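Local coordinates for xylose isomerase-like TIM barrel domain-containing protein (Parabacteroides distasonis, PDB 4KW2) that is of unknown function but folds as a xylose isomerase-like TIM barrel and is probably a sugar-isomerase relative, at residues 102-105 and 106-110; 62-65 and 66-69. One frame throughout, in Å; residues are numbered along the deposited sequence. Where two conformers were deposited one is given.

Interaction 1 of 2, residues 102-105 and 106-110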
# COMPACT_ATOMS: atom_id res chain seq x y z
N THR A 102 5.28 -27.81 3.93
CA THR A 102 5.54 -29.21 4.28
C THR A 102 5.12 -29.54 5.70
O THR A 102 5.05 -28.66 6.56
CB THR A 102 7.04 -29.58 4.13
OG1 THR A 102 7.78 -29.01 5.22
CG2 THR A 102 7.60 -29.09 2.80
N ASN A 103 4.87 -30.82 5.95
CA ASN A 103 4.51 -31.29 7.28
C ASN A 103 5.64 -31.15 8.29
O ASN A 103 5.41 -30.85 9.46
CB ASN A 103 4.06 -32.74 7.22
CG ASN A 103 2.74 -32.92 6.49
OD1 ASN A 103 2.08 -31.94 6.13
ND2 ASN A 103 2.35 -34.16 6.26
N GLU A 104 6.87 -31.36 7.82
CA GLU A 104 8.05 -31.22 8.67
C GLU A 104 8.13 -29.80 9.24
O GLU A 104 8.34 -29.62 10.44
CB GLU A 104 9.32 -31.53 7.88
CG GLU A 104 10.60 -31.47 8.70
CD GLU A 104 11.86 -31.69 7.88
OE1 GLU A 104 11.81 -31.56 6.63
OE2 GLU A 104 12.91 -31.98 8.48
N GLU A 105 7.96 -28.80 8.38
CA GLU A 105 7.97 -27.40 8.80
C GLU A 105 6.89 -27.10 9.83
O GLU A 105 7.15 -26.47 10.86
CB GLU A 105 7.82 -26.47 7.59
CG GLU A 105 9.04 -26.47 6.67
CD GLU A 105 8.76 -25.91 5.29
OE1 GLU A 105 7.57 -25.78 4.91
OE2 GLU A 105 9.73 -25.60 4.57
N TRP A 106 5.66 -27.55 9.56
CA TRP A 106 4.57 -27.33 10.50
C TRP A 106 4.92 -27.94 11.84
O TRP A 106 4.81 -27.28 12.87
CB TRP A 106 3.25 -27.91 9.98
CG TRP A 106 2.64 -27.10 8.89
CD1 TRP A 106 2.40 -27.49 7.61
CD2 TRP A 106 2.18 -25.74 8.99
NE1 TRP A 106 1.82 -26.46 6.90
CE2 TRP A 106 1.67 -25.38 7.72
CE3 TRP A 106 2.14 -24.80 10.02
CZ2 TRP A 106 1.14 -24.12 7.46
CZ3 TRP A 106 1.61 -23.55 9.76
CH2 TRP A 106 1.12 -23.22 8.49
N ASP A 107 5.37 -29.19 11.82
CA ASP A 107 5.72 -29.91 13.04
C ASP A 107 6.76 -29.14 13.86
O ASP A 107 6.57 -28.92 15.06
CB ASP A 107 6.26 -31.30 12.71
CG ASP A 107 6.45 -32.16 13.93
OD1 ASP A 107 5.46 -32.42 14.65
OD2 ASP A 107 7.60 -32.58 14.19
N LYS A 108 7.83 -28.71 13.20
CA LYS A 108 8.90 -27.96 13.87
C LYS A 108 8.41 -26.61 14.42
O LYS A 108 8.82 -26.19 15.49
CB LYS A 108 10.06 -27.72 12.91
CG LYS A 108 10.87 -28.96 12.56
CD LYS A 108 11.83 -28.65 11.42
CE LYS A 108 12.58 -29.89 10.93
NZ LYS A 108 13.82 -30.14 11.70
N PHE A 109 7.52 -25.95 13.67
CA PHE A 109 6.95 -24.67 14.07
C PHE A 109 6.08 -24.78 15.34
O PHE A 109 6.24 -23.98 16.27
CB PHE A 109 6.13 -24.10 12.90
CG PHE A 109 5.35 -22.86 13.23
CD1 PHE A 109 5.99 -21.65 13.42
CD2 PHE A 109 3.96 -22.90 13.28
CE1 PHE A 109 5.26 -20.50 13.70
CE2 PHE A 109 3.23 -21.75 13.55
CZ PHE A 109 3.88 -20.56 13.76
N PHE A 110 5.20 -25.78 15.37
CA PHE A 110 4.36 -26.03 16.55
C PHE A 110 5.18 -26.46 17.77
O PHE A 110 4.87 -26.08 18.89
CB PHE A 110 3.30 -27.09 16.25
CG PHE A 110 2.04 -26.54 15.66
CD1 PHE A 110 1.97 -26.19 14.32
CD2 PHE A 110 0.91 -26.36 16.45
CE1 PHE A 110 0.81 -25.68 13.77
CE2 PHE A 110 -0.26 -25.85 15.91
CZ PHE A 110 -0.31 -25.51 14.57

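Interaction 2 of 2, residues 62-65 and 66-69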
# COMPACT_ATOMS: atom_id res chain seq x y z
N PRO A 62 21.12 -10.17 24.30
CA PRO A 62 22.27 -11.02 24.61
C PRO A 62 22.58 -12.15 23.64
O PRO A 62 23.58 -12.84 23.82
CB PRO A 62 21.87 -11.62 25.97
CG PRO A 62 20.39 -11.76 25.86
CD PRO A 62 19.93 -10.56 25.08
N PHE A 63 21.75 -12.36 22.62
CA PHE A 63 22.03 -13.39 21.63
C PHE A 63 23.20 -12.96 20.78
O PHE A 63 23.41 -11.76 20.59
CB PHE A 63 20.82 -13.68 20.76
CG PHE A 63 19.66 -14.23 21.53
CD1 PHE A 63 19.58 -15.58 21.78
CD2 PHE A 63 18.70 -13.38 22.04
CE1 PHE A 63 18.52 -16.09 22.51
CE2 PHE A 63 17.64 -13.88 22.77
CZ PHE A 63 17.55 -15.24 23.00
N PRO A 64 23.98 -13.92 20.27
CA PRO A 64 25.10 -13.55 19.42
C PRO A 64 24.64 -13.03 18.07
O PRO A 64 23.51 -13.30 17.65
CB PRO A 64 25.90 -14.85 19.28
CG PRO A 64 24.96 -15.95 19.62
CD PRO A 64 23.88 -15.37 20.49
N LYS A 65 25.51 -12.28 17.41
CA LYS A 65 25.20 -11.66 16.13
C LYS A 65 24.91 -12.72 15.07
O LYS A 65 25.49 -13.81 15.10
CB LYS A 65 26.35 -10.76 15.69
CG LYS A 65 25.99 -9.75 14.62
CD LYS A 65 27.05 -8.67 14.51
CE LYS A 65 26.82 -7.78 13.31
NZ LYS A 65 27.90 -6.76 13.16
N GLU A 66 23.99 -12.39 14.15
CA GLU A 66 23.51 -13.29 13.09
C GLU A 66 22.60 -14.43 13.57
O GLU A 66 22.31 -15.33 12.81
CB GLU A 66 24.67 -13.88 12.25
CG GLU A 66 25.72 -12.90 11.75
CD GLU A 66 25.16 -11.82 10.84
OE1 GLU A 66 24.06 -12.02 10.28
OE2 GLU A 66 25.82 -10.78 10.68
N THR A 67 22.16 -14.39 14.82
CA THR A 67 21.19 -15.38 15.28
C THR A 67 19.81 -14.78 15.08
O THR A 67 19.54 -13.69 15.58
CB THR A 67 21.39 -15.75 16.76
OG1 THR A 67 22.73 -16.19 16.96
CG2 THR A 67 20.44 -16.87 17.16
N TYR A 68 18.95 -15.49 14.33
CA TYR A 68 17.62 -14.98 14.01
C TYR A 68 16.51 -15.87 14.58
O TYR A 68 16.75 -17.01 14.96
CB TYR A 68 17.44 -14.77 12.49
CG TYR A 68 17.81 -15.94 11.60
CD1 TYR A 68 16.97 -17.04 11.47
CD2 TYR A 68 18.99 -15.93 10.86
CE1 TYR A 68 17.31 -18.11 10.65
CE2 TYR A 68 19.34 -16.99 10.04
CZ TYR A 68 18.49 -18.08 9.94
OH TYR A 68 18.82 -19.12 9.12
N LEU A 69 15.30 -15.32 14.66
CA LEU A 69 14.17 -16.07 15.19
C LEU A 69 13.72 -17.11 14.18
O LEU A 69 13.35 -16.78 13.05
CB LEU A 69 13.00 -15.14 15.52
CG LEU A 69 11.76 -15.79 16.15
CD1 LEU A 69 12.09 -16.49 17.46
CD2 LEU A 69 10.67 -14.76 16.38
O HOH W 1 21.24 -11.79 17.14

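Interaction 1 of 2, residues 102-105 and 106-110
Trp106 and Thr102 meet at the first turn of helix 103-116, where Thr102 is the N-cap and forms a capping box with Glu105. This helix links strands 91-98 and 120-123 in a beta-alpha-beta unit of the TIM barrel. Glu105 N donates to Thr102 OG1 at 3.2 Å, nearly straight. In return Thr102 N donates to Glu105 OE1 at 3.2 Å, a more bent bond that meets the oxygen from above the carboxylate plane. Glu105 CG lies beside its own backbone N (chi1 -69°), which turns the carboxylate back toward the start of the helix. Glu105 OE1 also accepts from Gly101 N. Further along, regular helix bonds follow, such as Asp107 N to Asn103 O at 2.9 Å.

The Trp106 ring leaves the helix on the barrel side. Its CD1 comes 3.1 Å from Thr102 O, which lies oblique to the ring and also takes the Trp106 N-H. Asn103 CA sits at the ring edge, near its plane. The indole also touches Ala98 and Val123 of the neighbouring strands and Leu136 of helix 130-140, and Tyr100 meets it edge-to-face. Without the indole, as with an alanine at Trp106, a gap is likely to open between the helix and strands 91-98 and 120-123, and the Tyr100 ring would lose this edge-to-face partner. Phe109 packs on the same strands, against Phe95 and Val121.

On an exposed part of the helix, Glu104 and Lys108 run side by side and point the same way. Glu104 is extended, and Lys108 CE lies 3.2 Å from Glu104 OE2. The bend at the last Lys108 torsion (chi4 -87°) sets where NZ goes, and the salt bridge from Lys108 NZ to Glu104 OE2 is long, at 3.8 Å.

Interaction 2 of 2, residues 62-65 and 66-69
Pro64 to Thr67 form a type II beta turn, with Glu66 at its third position in a left-handed backbone conformation (phi 72°). The turn is closed by a weak bond of 3.3 Å from Thr67 N to Pro64 O.

The Thr67 side chain strengthens that closure. Its hydroxyl OG1 donates to Pro64 O at 3.1 Å, coming from above the carbonyl plane. Thr67 OG1 is placed beside its own backbone N (chi1 -55°), so hydroxyl and amide address the same carbonyl. The hydroxyl also lies against the proline ring, with OG1 3.5 Å from Pro64 CG. The two side chains cross at a slant.

A water bridges the two end residues of the turn, donating to Pro64 O at 2.8 Å and to Thr67 O at 3.0 Å.

At the corner, Lys65 and Glu66 lie side by side and point the same way. Lys65 is fully extended, whereas Glu66 bends at chi2. Their charged atoms stay apart, with Lys65 NZ 5.2 Å from Glu66 OE2. Glu66 N donates to the carboxylate of Glu58. Lys65 also touches Glu58. Thr67 pairs through its backbone with Leu59, which ties the turn to the earlier part of the loop after strand 50-53.

Three donors thus converge on Pro64 O: an amide, a hydroxyl and a water. The weak amide bond does not carry the closure alone, and any attraction between Lys65 and Glu66 is probably modest and screened by solvent.

Interaction 2 comes first along the chain, in the long loop between strand 50-53 and helix 75-86. There it closes a four-residue turn at the surface. The chain then passes through helix 75-86 and strand 91-98 before interaction 1 opens helix 103-116, which leads on to strand 120-123. Both contacts are local and stand in series, so they neither nest nor cross. The centres of interactions 1 and 2 are about 22 Å apart, and the nearest atoms of interactions 1 and 2 are about 8 Å apart. Tyr71, just after 66-69, touches both Glu105 and Lys108. The loop holding interaction 2 is thereby joined to the helix of interaction 1 on the outside of the barrel.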